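Local coordinates for protein probable porin (Pseudomonas aeruginosa, PDB 2Y0H) that probably acts as an outer-membrane porin of the OprD family, a closed antiparallel beta-barrel that would let small solutes cross the membrane, at residues G148-S153 with F178-A183; S194-Q199 with Q206-L211. All coordinates share one frame; numbering follows the deposited sequence.

Interaction 1 of 2, residues G148-S153 with F178-A183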
# COMPACT_ATOMS: atom_id res chain seq x y z
N GLY A 148 -0.93 12.78 -12.74
CA GLY A 148 0.40 12.21 -12.79
C GLY A 148 0.60 11.23 -13.92
O GLY A 148 -0.34 10.74 -14.54
N GLN A 149 1.86 10.95 -14.20
CA GLN A 149 2.19 9.89 -15.12
C GLN A 149 3.38 9.15 -14.56
O GLN A 149 4.38 9.77 -14.19
CB GLN A 149 2.50 10.46 -16.49
CG GLN A 149 2.68 9.41 -17.59
CD GLN A 149 3.07 10.05 -18.92
OE1 GLN A 149 4.20 10.48 -19.08
NE2 GLN A 149 2.12 10.15 -19.85
N LEU A 150 3.27 7.83 -14.49
CA LEU A 150 4.40 6.98 -14.09
C LEU A 150 4.94 6.25 -15.32
O LEU A 150 4.15 5.79 -16.17
CB LEU A 150 3.95 5.97 -13.03
CG LEU A 150 3.12 6.52 -11.87
CD1 LEU A 150 2.77 5.39 -10.92
CD2 LEU A 150 3.88 7.64 -11.13
N TRP A 151 6.27 6.15 -15.41
CA TRP A 151 6.91 5.57 -16.58
C TRP A 151 7.56 4.23 -16.26
O TRP A 151 7.67 3.37 -17.13
CB TRP A 151 7.96 6.52 -17.17
CG TRP A 151 7.53 7.95 -17.16
CD1 TRP A 151 6.40 8.47 -17.72
CD2 TRP A 151 8.24 9.06 -16.58
NE1 TRP A 151 6.35 9.83 -17.50
CE2 TRP A 151 7.46 10.21 -16.80
CE3 TRP A 151 9.45 9.18 -15.88
CZ2 TRP A 151 7.85 11.47 -16.35
CZ3 TRP A 151 9.83 10.43 -15.44
CH2 TRP A 151 9.04 11.56 -15.68
N LYS A 152 7.99 4.06 -15.02
CA LYS A 152 8.56 2.77 -14.61
C LYS A 152 8.39 2.41 -13.15
O LYS A 152 8.30 3.28 -12.29
CB LYS A 152 10.04 2.63 -15.00
CG LYS A 152 10.86 3.88 -14.91
CD LYS A 152 12.35 3.55 -15.02
CE LYS A 152 12.65 2.69 -16.25
NZ LYS A 152 12.40 3.43 -17.52
N SER A 153 8.36 1.11 -12.91
CA SER A 153 8.22 0.53 -11.59
C SER A 153 9.53 -0.17 -11.24
O SER A 153 10.08 -0.88 -12.07
CB SER A 153 7.06 -0.48 -11.60
OG SER A 153 6.98 -1.19 -10.37
N PHE A 178 1.67 4.97 -17.34
CA PHE A 178 0.53 4.87 -16.44
C PHE A 178 0.04 6.27 -16.12
O PHE A 178 0.74 7.06 -15.49
CB PHE A 178 0.91 4.14 -15.16
CG PHE A 178 -0.24 3.99 -14.20
CD1 PHE A 178 -1.27 3.11 -14.48
CD2 PHE A 178 -0.30 4.74 -13.04
CE1 PHE A 178 -2.33 2.96 -13.61
CE2 PHE A 178 -1.37 4.59 -12.16
CZ PHE A 178 -2.38 3.70 -12.46
N ASN A 179 -1.16 6.58 -16.57
CA ASN A 179 -1.72 7.90 -16.35
C ASN A 179 -2.72 7.88 -15.21
O ASN A 179 -3.54 6.96 -15.11
CB ASN A 179 -2.40 8.40 -17.63
CG ASN A 179 -1.39 8.64 -18.76
OD1 ASN A 179 -0.33 9.24 -18.54
ND2 ASN A 179 -1.73 8.18 -19.96
N LEU A 180 -2.65 8.89 -14.35
CA LEU A 180 -3.57 8.96 -13.21
C LEU A 180 -4.07 10.39 -12.97
O LEU A 180 -3.35 11.36 -13.19
CB LEU A 180 -2.89 8.41 -11.95
CG LEU A 180 -1.65 9.12 -11.40
CD1 LEU A 180 -2.04 10.24 -10.42
CD2 LEU A 180 -0.71 8.12 -10.72
N ALA A 181 -5.31 10.50 -12.54
CA ALA A 181 -5.89 11.80 -12.22
C ALA A 181 -6.90 11.58 -11.13
O ALA A 181 -7.60 10.56 -11.12
CB ALA A 181 -6.55 12.42 -13.45
N GLY A 182 -6.98 12.52 -10.19
CA GLY A 182 -7.86 12.35 -9.06
C GLY A 182 -8.30 13.63 -8.37
O GLY A 182 -7.72 14.69 -8.55
N ALA A 183 -9.34 13.49 -7.56
CA ALA A 183 -9.86 14.59 -6.78
C ALA A 183 -10.37 14.03 -5.49
O ALA A 183 -11.07 13.01 -5.48
CB ALA A 183 -10.99 15.30 -7.53

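Interaction 2 of 2, residues S194-Q199 with Q206-L211. With C8E ((hydroxyethyloxy)tri(ethyloxy)octane), chain E; C8E ((hydroxyethyloxy)tri(ethyloxy)octane), chain H.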
# COMPACT_ATOMS: atom_id res chain seq x y z
N SER A 194 -13.75 10.66 -2.80
CA SER A 194 -12.58 10.62 -3.67
C SER A 194 -12.92 9.94 -4.98
O SER A 194 -13.61 8.93 -5.00
CB SER A 194 -11.45 9.85 -3.01
OG SER A 194 -10.88 10.63 -1.98
N TYR A 195 -12.44 10.52 -6.07
CA TYR A 195 -12.52 9.84 -7.35
C TYR A 195 -11.13 9.80 -7.97
O TYR A 195 -10.44 10.81 -7.99
CB TYR A 195 -13.51 10.52 -8.29
CG TYR A 195 -13.38 10.03 -9.71
CD1 TYR A 195 -12.48 10.61 -10.59
CD2 TYR A 195 -14.13 8.95 -10.16
CE1 TYR A 195 -12.34 10.14 -11.90
CE2 TYR A 195 -14.01 8.47 -11.46
CZ TYR A 195 -13.12 9.07 -12.32
OH TYR A 195 -13.01 8.58 -13.61
N TYR A 196 -10.73 8.64 -8.47
CA TYR A 196 -9.46 8.50 -9.17
C TYR A 196 -9.61 7.71 -10.46
O TYR A 196 -10.47 6.82 -10.55
CB TYR A 196 -8.38 7.85 -8.28
CG TYR A 196 -7.63 8.82 -7.41
CD1 TYR A 196 -8.12 9.21 -6.17
CD2 TYR A 196 -6.42 9.35 -7.82
CE1 TYR A 196 -7.43 10.11 -5.37
CE2 TYR A 196 -5.71 10.26 -7.03
CZ TYR A 196 -6.22 10.63 -5.81
OH TYR A 196 -5.51 11.52 -5.03
N TYR A 197 -8.77 8.04 -11.44
CA TYR A 197 -8.73 7.33 -12.72
C TYR A 197 -7.29 6.87 -12.95
O TYR A 197 -6.36 7.67 -12.87
CB TYR A 197 -9.20 8.26 -13.85
CG TYR A 197 -9.10 7.68 -15.25
CD1 TYR A 197 -9.93 6.64 -15.65
CD2 TYR A 197 -8.17 8.16 -16.16
CE1 TYR A 197 -9.84 6.10 -16.93
CE2 TYR A 197 -8.07 7.63 -17.45
CZ TYR A 197 -8.91 6.60 -17.83
OH TYR A 197 -8.84 6.05 -19.09
N GLY A 198 -7.11 5.58 -13.21
CA GLY A 198 -5.80 5.04 -13.54
C GLY A 198 -5.83 4.44 -14.94
O GLY A 198 -6.76 3.71 -15.29
N GLN A 199 -4.83 4.74 -15.76
CA GLN A 199 -4.78 4.18 -17.10
C GLN A 199 -3.39 3.70 -17.44
O GLN A 199 -2.49 4.50 -17.64
CB GLN A 199 -5.19 5.23 -18.14
CG GLN A 199 -4.96 4.77 -19.58
CD GLN A 199 -5.04 5.94 -20.57
OE1 GLN A 199 -4.41 6.97 -20.36
NE2 GLN A 199 -5.84 5.77 -21.62
N GLN A 206 -8.97 2.16 -15.03
CA GLN A 206 -9.58 1.86 -13.75
C GLN A 206 -10.18 3.12 -13.12
O GLN A 206 -9.48 4.13 -12.95
CB GLN A 206 -8.53 1.26 -12.83
CG GLN A 206 -9.05 0.81 -11.50
CD GLN A 206 -8.02 -0.04 -10.76
OE1 GLN A 206 -7.14 0.49 -10.10
NE2 GLN A 206 -8.13 -1.35 -10.89
N HIS A 207 -11.45 3.05 -12.76
CA HIS A 207 -12.12 4.16 -12.09
C HIS A 207 -12.30 3.79 -10.64
O HIS A 207 -12.65 2.66 -10.34
CB HIS A 207 -13.50 4.45 -12.69
CG HIS A 207 -13.46 4.90 -14.12
ND1 HIS A 207 -13.41 6.23 -14.48
CD2 HIS A 207 -13.46 4.20 -15.28
CE1 HIS A 207 -13.39 6.33 -15.80
NE2 HIS A 207 -13.41 5.11 -16.30
N TYR A 208 -12.07 4.75 -9.75
CA TYR A 208 -12.20 4.52 -8.32
C TYR A 208 -13.12 5.54 -7.72
O TYR A 208 -13.00 6.74 -8.00
CB TYR A 208 -10.84 4.62 -7.63
CG TYR A 208 -10.93 4.74 -6.12
CD1 TYR A 208 -11.15 3.62 -5.33
CD2 TYR A 208 -10.77 5.97 -5.48
CE1 TYR A 208 -11.22 3.71 -3.95
CE2 TYR A 208 -10.84 6.06 -4.08
CZ TYR A 208 -11.08 4.92 -3.33
OH TYR A 208 -11.15 4.97 -1.96
N LEU A 209 -14.03 5.07 -6.87
CA LEU A 209 -14.87 5.95 -6.09
C LEU A 209 -14.81 5.54 -4.62
O LEU A 209 -15.03 4.37 -4.28
CB LEU A 209 -16.32 5.89 -6.58
CG LEU A 209 -17.14 7.07 -6.06
CD1 LEU A 209 -16.58 8.33 -6.68
CD2 LEU A 209 -18.64 6.91 -6.39
N GLY A 210 -14.49 6.49 -3.76
CA GLY A 210 -14.40 6.22 -2.34
C GLY A 210 -15.23 7.21 -1.53
O GLY A 210 -15.26 8.40 -1.83
N LEU A 211 -15.88 6.71 -0.50
CA LEU A 211 -16.70 7.54 0.36
C LEU A 211 -16.26 7.26 1.79
O LEU A 211 -16.43 6.15 2.29
CB LEU A 211 -18.16 7.16 0.16
CG LEU A 211 -19.20 8.28 0.15
CD1 LEU A 211 -20.53 7.74 -0.37
CD2 LEU A 211 -19.37 8.85 1.55
C1 C8E E . -13.95 14.91 -11.01
C2 C8E E . -15.11 14.58 -10.06
C3 C8E E . -16.05 13.52 -10.62
C4 C8E E . -15.35 12.52 -11.54
C5 C8E E . -16.26 12.13 -12.70
C6 C8E E . -15.85 10.80 -13.33
C7 C8E E . -16.74 10.41 -14.51
C8 C8E E . -16.11 9.29 -15.34
O9 C8E E . -17.09 8.53 -16.01
C10 C8E E . -16.80 8.35 -17.39
C1 C8E H . -11.10 12.29 -15.04
C2 C8E H . -11.48 10.93 -15.64
C3 C8E H . -11.95 11.03 -17.08
C4 C8E H . -11.54 9.81 -17.90
C5 C8E H . -12.71 9.20 -18.67

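Interaction 1 of 2, residues G148-S153 with F178-A183
Q149 keeps CG anti to its backbone N (chi1 -172°) and runs on extended, while N179, with CG anti to the carbonyl carbon (chi1 -66°), bends its amide toward it. These neighbours form a non-hydrogen-bonded pair between adjacent antiparallel strands of the barrel wall; the pairs G148–L180 and L150–F178 on either side are hydrogen-bonded and carry four backbone bonds, such as L150 N to F178 O at 2.8 Å. On the Q149 and N179 face the two polar side chains run side by side, and Q149 NE2 gives its hydrogen to a lone pair of N179 OD1, 2.9 Å away. N179 ND2 is taken by E177 and Q199, an arrangement that fixes which way this amide is flipped. The opposite face is apolar, as suits L150 and L180, which pack against strand 111-115, and F178, which meets L277: L150 CD1 lies 3.8 Å from F178 CD2, and L180 lays its CD1 branch against G148, 3.6 Å from G148 N. Glycine lets that leucine sit directly against the neighbouring backbone. Just beyond, W151 and K152 both face D131 in a classic beta bulge. Q149 OE1 accepts the hydrogen of W151 NE1 on a lone pair at 2.7 Å.

Interaction 2 of 2, residues S194-Q199 with Q206-L211
The Y195 ring has the alkyl chain of a detergent molecule over one face, with C4 of the chain E molecule 3.5 Å above the ring plane and nearer the rim than the centre. At its edge, near its plane, stand ND1 of H207, CD1 of L209 and C2 of a second detergent, chain H, whose C4 lies over the centre of one face of Y197. The H207 imidazole touches both tyrosines: Y197 CD1 sits over one of its faces, 3.5 Å from H207 CE1, and Y195 OH meets its edge. There Y195 OH and H207 ND1 are hydrogen-bonded, modelled at a rather short 2.5 Å; either could be the donor. Y195 and H207 thus lie rim to rim, their planes 43° apart, whereas Y197 meets the imidazole obliquely. Aromatic residues suit this side of the beta hairpin, where detergent binds and which is probably the membrane-facing outside of the barrel: Y195 and Y197 offer ring faces to alkyl chains, while Y195 and H207 pair their polar atoms.

On the face of Y196 and Y208, Y208 CG is anti to its backbone N (chi1 165°), which lays the ring forward along its own strand, over G210, with G210 N 3.6 Å above one face and S194 CB at the edge. G210 suits the place because a CB there would run into Y208 OH. Six backbone bonds join the strands, among them Y208 N to Y196 O at 2.7 Å. Q206 NE2 is hydrogen-bonded to S232 OG and P275 O.

Y196 and Y208 both touch P116, in a loop, and Y208 also meets the ring of F230. The hairpin is one section of the barrel wall, with strand 178-186 hydrogen-bonded beside 191-200 and strand 221-234 beside 204-216.

Both contacts are antiparallel pairings in the same barrel wall, in series along the chain, and consecutive strands 178-186 and 191-200 link them: N179 O to Q199 N and A181 O to Y197 N are probable hydrogen bonds, and G182 packs against the Y196 ring. Interaction 2, a tight hairpin, is the more buried, with five paired positions against three in interaction 1, whose strands are separated by a long connection and which is only partly buried. Their chemistry diverges on the face shared by N179 and Y197: linked carboxamides in 148-153/178-183, an aromatic cluster touched by detergent in 194-199/206-211. On the other face, aliphatic side chains and phenylalanine give way to tyrosines and glutamine.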